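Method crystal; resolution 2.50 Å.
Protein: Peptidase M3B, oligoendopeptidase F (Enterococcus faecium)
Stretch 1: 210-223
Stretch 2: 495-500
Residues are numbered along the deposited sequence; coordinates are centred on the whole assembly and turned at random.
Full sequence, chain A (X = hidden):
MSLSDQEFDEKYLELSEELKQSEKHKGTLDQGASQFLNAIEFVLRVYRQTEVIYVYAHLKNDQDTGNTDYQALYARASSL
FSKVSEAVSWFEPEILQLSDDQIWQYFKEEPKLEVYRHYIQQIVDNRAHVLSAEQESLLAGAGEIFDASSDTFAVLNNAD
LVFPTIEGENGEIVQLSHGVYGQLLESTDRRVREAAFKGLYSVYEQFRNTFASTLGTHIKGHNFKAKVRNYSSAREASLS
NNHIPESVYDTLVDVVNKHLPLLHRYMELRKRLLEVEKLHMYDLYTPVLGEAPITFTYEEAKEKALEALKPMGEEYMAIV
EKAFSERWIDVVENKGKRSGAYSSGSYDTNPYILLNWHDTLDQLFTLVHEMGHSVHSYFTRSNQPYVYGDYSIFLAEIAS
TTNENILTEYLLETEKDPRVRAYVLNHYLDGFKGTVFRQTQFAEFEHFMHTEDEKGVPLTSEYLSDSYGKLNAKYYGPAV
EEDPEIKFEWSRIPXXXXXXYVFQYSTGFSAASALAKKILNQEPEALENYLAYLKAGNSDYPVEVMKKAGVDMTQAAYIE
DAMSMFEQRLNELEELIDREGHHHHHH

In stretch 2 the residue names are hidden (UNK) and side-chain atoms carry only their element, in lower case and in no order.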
ATOM      1  N   THR A 210       4.375  -5.340   8.730  1.00 43.17           N
ATOM      2  CA  THR A 210       3.303  -4.720   7.957  1.00 38.35           C
ATOM      3  C   THR A 210       3.476  -3.203   7.852  1.00 40.51           C
ATOM      4  O   THR A 210       3.415  -2.630   6.760  1.00 51.07           O
ATOM      5  CB  THR A 210       1.943  -5.056   8.570  1.00 42.92           C
ATOM      6  OG1 THR A 210       1.811  -6.478   8.613  1.00 41.38           O
ATOM      7  CG2 THR A 210       0.796  -4.453   7.744  1.00 32.91           C
ATOM      8  N   PHE A 211       3.721  -2.566   8.988  1.00 37.69           N
ATOM      9  CA  PHE A 211       4.007  -1.139   9.028  1.00 39.30           C
ATOM     10  C   PHE A 211       5.278  -0.732   8.269  1.00 41.52           C
ATOM     11  O   PHE A 211       5.301   0.309   7.613  1.00 44.12           O
ATOM     12  CB  PHE A 211       4.088  -0.676  10.469  1.00 38.61           C
ATOM     13  CG  PHE A 211       2.761  -0.633  11.166  1.00 41.12           C
ATOM     14  CD1 PHE A 211       1.711   0.111  10.643  1.00 46.00           C
ATOM     15  CD2 PHE A 211       2.566  -1.313  12.353  1.00 41.56           C
ATOM     16  CE1 PHE A 211       0.490   0.182  11.297  1.00 36.28           C
ATOM     17  CE2 PHE A 211       1.339  -1.254  13.005  1.00 41.78           C
ATOM     18  CZ  PHE A 211       0.306  -0.505  12.470  1.00 39.62           C
ATOM     19  N   ALA A 212       6.324  -1.552   8.331  1.00 40.69           N
ATOM     20  CA  ALA A 212       7.531  -1.268   7.551  1.00 41.40           C
ATOM     21  C   ALA A 212       7.177  -1.249   6.069  1.00 43.19           C
ATOM     22  O   ALA A 212       7.642  -0.406   5.313  1.00 44.94           O
ATOM     23  CB  ALA A 212       8.600  -2.320   7.812  1.00 35.61           C
ATOM     24  N   SER A 213       6.356  -2.208   5.675  1.00 36.96           N
ATOM     25  CA  SER A 213       5.884  -2.326   4.322  1.00 42.60           C
ATOM     26  C   SER A 213       5.076  -1.088   3.925  1.00 41.24           C
ATOM     27  O   SER A 213       5.342  -0.484   2.890  1.00 44.07           O
ATOM     28  CB  SER A 213       5.051  -3.611   4.179  1.00 40.51           C
ATOM     29  OG  SER A 213       4.507  -3.732   2.872  1.00 44.92           O
ATOM     30  N   THR A 214       4.106  -0.692   4.744  1.00 38.39           N
ATOM     31  CA  THR A 214       3.273   0.491   4.392  1.00 43.90           C
ATOM     32  C   THR A 214       4.100   1.768   4.373  1.00 42.80           C
ATOM     33  O   THR A 214       3.987   2.568   3.452  1.00 48.05           O
ATOM     34  CB  THR A 214       2.020   0.676   5.306  1.00 39.67           C
ATOM     35  OG1 THR A 214       2.400   0.637   6.692  1.00 47.23           O
ATOM     36  CG2 THR A 214       1.002  -0.430   5.046  1.00 32.38           C
ATOM     37  N   LEU A 215       4.970   1.936   5.368  1.00 45.84           N
ATOM     38  CA  LEU A 215       5.765   3.164   5.474  1.00 45.59           C
ATOM     39  C   LEU A 215       6.857   3.195   4.413  1.00 43.54           C
ATOM     40  O   LEU A 215       7.039   4.197   3.729  1.00 44.49           O
ATOM     41  CB  LEU A 215       6.355   3.317   6.875  1.00 42.15           C
ATOM     42  CG  LEU A 215       7.206   4.560   7.127  1.00 46.78           C
ATOM     43  CD1 LEU A 215       6.451   5.868   6.750  1.00 38.56           C
ATOM     44  CD2 LEU A 215       7.697   4.586   8.569  1.00 41.52           C
ATOM     45  N   GLY A 216       7.566   2.079   4.276  1.00 41.02           N
ATOM     46  CA  GLY A 216       8.493   1.863   3.164  1.00 33.71           C
ATOM     47  C   GLY A 216       7.944   2.217   1.785  1.00 44.25           C
ATOM     48  O   GLY A 216       8.605   2.901   0.995  1.00 46.13           O
ATOM     49  N   THR A 217       6.730   1.765   1.484  1.00 44.16           N
ATOM     50  CA  THR A 217       6.102   2.107   0.206  1.00 41.69           C
ATOM     51  C   THR A 217       5.912   3.627   0.069  1.00 50.39           C
ATOM     52  O   THR A 217       6.177   4.217  -0.985  1.00 45.77           O
ATOM     53  CB  THR A 217       4.755   1.407   0.069  1.00 50.76           C
ATOM     54  OG1 THR A 217       4.943  -0.014   0.180  1.00 49.07           O
ATOM     55  CG2 THR A 217       4.138   1.741  -1.273  1.00 47.94           C
ATOM     56  N   HIS A 218       5.467   4.251   1.155  1.00 43.16           N
ATOM     57  CA  HIS A 218       5.204   5.686   1.180  1.00 42.65           C
ATOM     58  C   HIS A 218       6.484   6.430   0.875  1.00 38.84           C
ATOM     59  O   HIS A 218       6.498   7.359   0.069  1.00 47.80           O
ATOM     60  CB  HIS A 218       4.695   6.121   2.570  1.00 38.25           C
ATOM     61  CG  HIS A 218       4.270   7.548   2.632  1.00 43.50           C
ATOM     62  ND1 HIS A 218       3.140   8.012   1.984  1.00 51.74           N
ATOM     63  CD2 HIS A 218       4.806   8.614   3.272  1.00 46.19           C
ATOM     64  CE1 HIS A 218       3.003   9.305   2.221  1.00 48.28           C
ATOM     65  NE2 HIS A 218       4.000   9.695   2.997  1.00 50.22           N
ATOM     66  N   ILE A 219       7.560   6.005   1.536  1.00 43.74           N
ATOM     67  CA  ILE A 219       8.885   6.598   1.353  1.00 41.74           C
ATOM     68  C   ILE A 219       9.422   6.398  -0.073  1.00 48.35           C
ATOM     69  O   ILE A 219       9.897   7.346  -0.704  1.00 49.06           O
ATOM     70  CB  ILE A 219       9.840   6.070   2.425  1.00 47.47           C
ATOM     71  CG1 ILE A 219       9.549   6.803   3.744  1.00 45.39           C
ATOM     72  CG2 ILE A 219      11.271   6.247   2.012  1.00 36.52           C
ATOM     73  CD1 ILE A 219      10.054   6.066   4.912  1.00 65.86           C
ATOM     74  N   LYS A 220       9.290   5.179  -0.592  1.00 38.92           N
ATOM     75  CA  LYS A 220       9.602   4.896  -1.986  1.00 44.95           C
ATOM     76  C   LYS A 220       8.916   5.842  -2.976  1.00 43.16           C
ATOM     77  O   LYS A 220       9.534   6.285  -3.940  1.00 51.94           O
ATOM     78  CB  LYS A 220       9.260   3.440  -2.331  1.00 44.56           C
ATOM     79  CG  LYS A 220      10.448   2.544  -2.246  1.00 45.13           C
ATOM     80  CD  LYS A 220      10.101   1.057  -2.396  1.00 61.44           C
ATOM     81  CE  LYS A 220      11.236   0.212  -1.846  1.00 54.20           C
ATOM     82  NZ  LYS A 220      12.559   0.892  -2.139  1.00 48.59           N
ATOM     83  N   GLY A 221       7.644   6.149  -2.741  1.00 42.94           N
ATOM     84  CA  GLY A 221       6.895   7.064  -3.628  1.00 30.86           C
ATOM     85  C   GLY A 221       7.452   8.476  -3.642  1.00 44.42           C
ATOM     86  O   GLY A 221       7.532   9.098  -4.712  1.00 47.22           O
ATOM     87  N   HIS A 222       7.839   8.988  -2.465  1.00 38.96           N
ATOM     88  CA  HIS A 222       8.501  10.296  -2.380  1.00 44.21           C
ATOM     89  C   HIS A 222       9.808  10.327  -3.169  1.00 44.92           C
ATOM     90  O   HIS A 222      10.100  11.289  -3.876  1.00 47.44           O
ATOM     91  CB  HIS A 222       8.811  10.672  -0.932  1.00 40.86           C
ATOM     92  CG  HIS A 222       7.599  10.939  -0.104  1.00 50.93           C
ATOM     93  ND1 HIS A 222       7.630  10.946   1.274  1.00 47.56           N
ATOM     94  CD2 HIS A 222       6.316  11.194  -0.458  1.00 44.22           C
ATOM     95  CE1 HIS A 222       6.419  11.201   1.733  1.00 47.78           C
ATOM     96  NE2 HIS A 222       5.604  11.359   0.703  1.00 51.91           N
ATOM     97  N   ASN A 223      10.595   9.270  -3.033  1.00 39.61           N
ATOM     98  CA  ASN A 223      11.863   9.192  -3.737  1.00 43.42           C
ATOM     99  C   ASN A 223      11.681   9.095  -5.243  1.00 35.77           C
ATOM    100  O   ASN A 223      12.365   9.775  -6.009  1.00 47.32           O
ATOM    101  CB  ASN A 223      12.741   8.057  -3.175  1.00 33.89           C
ATOM    102  CG  ASN A 223      13.501   8.501  -1.920  1.00 51.32           C
ATOM    103  OD1 ASN A 223      13.755   9.696  -1.749  1.00 44.29           O
ATOM    104  ND2 ASN A 223      13.859   7.555  -1.047  1.00 42.53           N
ATOM    105  N   UNK A 495       2.691  10.985  11.435  1.00 38.53           N
ATOM    106  CA  UNK A 495       3.352  12.073  10.722  1.00 44.21           C
ATOM    107  C   UNK A 495       4.374  11.602   9.722  1.00 41.96           C
ATOM    108  O   UNK A 495       4.735  12.352   8.816  1.00 46.11           O
ATOM    109  c   UNK A 495       2.963  13.882  12.426  1.00 60.95           C
ATOM    110  n   UNK A 495       2.479  13.521  13.667  1.00 68.24           N
ATOM    111  c   UNK A 495       2.309  15.013  12.080  1.00 55.39           C
ATOM    112  n   UNK A 495       1.470  15.330  13.119  1.00 60.46           N
ATOM    113  c   UNK A 495       1.588  14.413  14.062  1.00 64.90           C
ATOM    114  c   UNK A 495       3.976  13.069  11.689  1.00 45.15           C
ATOM    115  N   UNK A 496       4.826  10.360   9.866  1.00 37.43           N
ATOM    116  CA  UNK A 496       5.795   9.821   8.921  1.00 38.08           C
ATOM    117  C   UNK A 496       5.153   9.538   7.578  1.00 37.64           C
ATOM    118  O   UNK A 496       5.867   9.303   6.611  1.00 38.56           O
ATOM    119  c   UNK A 496       8.184   9.960  10.552  1.00 39.29           C
ATOM    120  c   UNK A 496       7.642   7.834  11.521  1.00 38.02           C
ATOM    121  c   UNK A 496       6.436   8.549   9.451  1.00 41.61           C
ATOM    122  c   UNK A 496       8.576   8.052  12.529  1.00 46.85           C
ATOM    123  c   UNK A 496       9.325   9.224  12.533  1.00 45.38           C
ATOM    124  c   UNK A 496       9.126  10.181  11.547  1.00 34.82           C
ATOM    125  c   UNK A 496       7.434   8.786  10.532  1.00 43.54           C
ATOM    126  N   UNK A 497       3.815   9.533   7.540  1.00 35.52           N
ATOM    127  CA  UNK A 497       3.033   9.371   6.288  1.00 42.30           C
ATOM    128  C   UNK A 497       2.608  10.727   5.684  1.00 45.39           C
ATOM    129  O   UNK A 497       1.758  10.799   4.794  1.00 43.59           O
ATOM    130  c   UNK A 497       1.782   8.494   6.517  1.00 35.08           C
ATOM    131  c   UNK A 497       2.256   6.089   5.885  1.00 35.77           C
ATOM    132  c   UNK A 497       2.302   6.688   8.213  1.00 34.54           C
ATOM    133  c   UNK A 497       2.735   4.417   7.545  1.00 39.96           C
ATOM    134  o   UNK A 497       3.064   3.122   7.865  1.00 41.92           O
ATOM    135  c   UNK A 497       2.561   4.773   6.212  1.00 39.90           C
ATOM    136  c   UNK A 497       2.110   7.064   6.878  1.00 44.37           C
ATOM    137  c   UNK A 497       2.615   5.366   8.550  1.00 35.43           C
ATOM    138  N   UNK A 498       3.183  11.806   6.191  1.00 45.11           N
ATOM    139  CA  UNK A 498       3.038  13.097   5.545  1.00 42.29           C
ATOM    140  C   UNK A 498       4.247  13.210   4.630  1.00 52.39           C
ATOM    141  O   UNK A 498       4.643  12.225   4.006  1.00 53.66           O
ATOM    142  c   UNK A 498       0.938  13.082   7.522  1.00 62.62           C
ATOM    143  c   UNK A 498       0.105  15.396   8.769  1.00 75.21           C
ATOM    144  o   UNK A 498      -1.811  14.247   9.599  1.00 66.17           O
ATOM    145  c   UNK A 498       1.287  15.382   8.028  1.00 71.72           C
ATOM    146  c   UNK A 498       1.718  14.228   7.391  1.00 56.63           C
ATOM    147  c   UNK A 498       3.004  14.208   6.585  1.00 53.10           C
ATOM    148  c   UNK A 498      -0.646  14.240   8.875  1.00 67.85           C
ATOM    149  c   UNK A 498      -0.238  13.083   8.256  1.00 57.07           C
ATOM    150  N   UNK A 499       4.858  14.381   4.559  1.00 40.61           N
ATOM    151  CA  UNK A 499       5.966  14.577   3.632  1.00 37.33           C
ATOM    152  C   UNK A 499       6.924  15.648   4.165  1.00 34.98           C
ATOM    153  O   UNK A 499       6.895  16.802   3.740  1.00 30.00           O
ATOM    154  o   UNK A 499       7.539  14.323   1.340  1.00 44.55           O
ATOM    155  n   UNK A 499       6.125  15.410  -0.027  1.00 40.59           N
ATOM    156  c   UNK A 499       5.413  14.971   2.248  1.00 32.85           C
ATOM    157  c   UNK A 499       6.453  14.872   1.143  1.00 41.92           C
ATOM    158  N   UNK A 500       7.764  15.271   5.108  1.00 33.85           N
ATOM    159  CA  UNK A 500       8.649  16.237   5.725  1.00 39.11           C
ATOM    160  C   UNK A 500       7.861  17.370   6.376  1.00 43.32           C
ATOM    161  O   UNK A 500       8.065  18.548   6.095  1.00 41.34           O
ATOM    162  c   UNK A 500      10.748  15.833   4.397  1.00 37.58           C
ATOM    163  c   UNK A 500      11.837  15.742   5.254  1.00 36.41           C
ATOM    164  c   UNK A 500      12.849  14.106   3.861  1.00 38.78           C
ATOM    165  c   UNK A 500      12.875  14.883   4.992  1.00 32.83           C
ATOM    166  c   UNK A 500      10.737  15.035   3.268  1.00 32.60           C
ATOM    167  c   UNK A 500       9.616  16.779   4.688  1.00 29.45           C
ATOM    168  o   UNK A 500      13.905  13.261   3.591  1.00 38.23           O
ATOM    169  c   UNK A 500      11.782  14.177   2.995  1.00 41.26           C
TER
HETATM  170  O   HOH W   1       3.128  12.278   1.072  1.00 49.80           O

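Position 495 carries six side-chain atoms, one carbon followed by a five-membered ring of three carbons and two nitrogens. The side chain is out of reach of the helix 210-223 and takes no part in the contact. An imidazole is the natural reading, and the residue is His495. Its backbone O instead accepts a hydrogen bond from the N of position 498 (3.1 Å), which closes a turn.

At position 496 there are seven carbons, one leading into a six-membered ring with no heteroatom. Its CB lies 3.8 Å from Leu215 CD1, an apolar contact, while the end of the side chain leads away from the helix. This is Phe496. Its backbone O also approaches Leu215 CD1, at 3.5 Å.

Position 497 again has one carbon and a ring of six, but the ring bears an oxygen, which lies 2.8 Å from Thr214 OG1. The group is a phenol and the residue is Tyr497. Leu215 CD1 sits over the ring face, 4.0 Å from the centroid and 10° off the normal, a CH-pi contact. The OH and Thr214 OG1 form a hydrogen bond in which either could be the donor. Leu215 N is also near the OH, at 3.4 Å, but the angle is poor, and this amide already bonds to Phe211 O within the helix.

Position 498 shows the same pattern, one carbon and a six-carbon ring with one oxygen, yet its CA-to-CB bond points away from the helix and its side chain makes no close contact with the helix. It is Tyr498, and its backbone makes the contact: O accepts a hydrogen bond from His218 NE2 at 2.8 Å, nearly linear at 172°.

Position 499 has two carbons, the second carrying one oxygen and one nitrogen, as in a carboxamide. The oxygen lies over one face of the His222 ring, 3.3 Å from CE1. The residue is Asn499.

Position 500 has one carbon and a six-carbon ring bearing an oxygen, and makes no contact with the helix; it is Tyr500.

The contact joins one helical face to a segment that leaves a 3-10 turn for loop, and buries 399 Å² in total. Tyr497 contributes most, laying its ring against Leu215 and reaching Thr214 with its hydroxyl. One turn or more further along, His218 and His222 both point toward the segment and meet Tyr498 O at their ring edges. The O of water 1 is hydrogen-bonded to His222 NE2 (2.7 Å) and donates a weak hydrogen bond to Tyr498 O (3.3 Å), extending the polar end of the contact.

Stretch 2 (495-500) HFYYNY
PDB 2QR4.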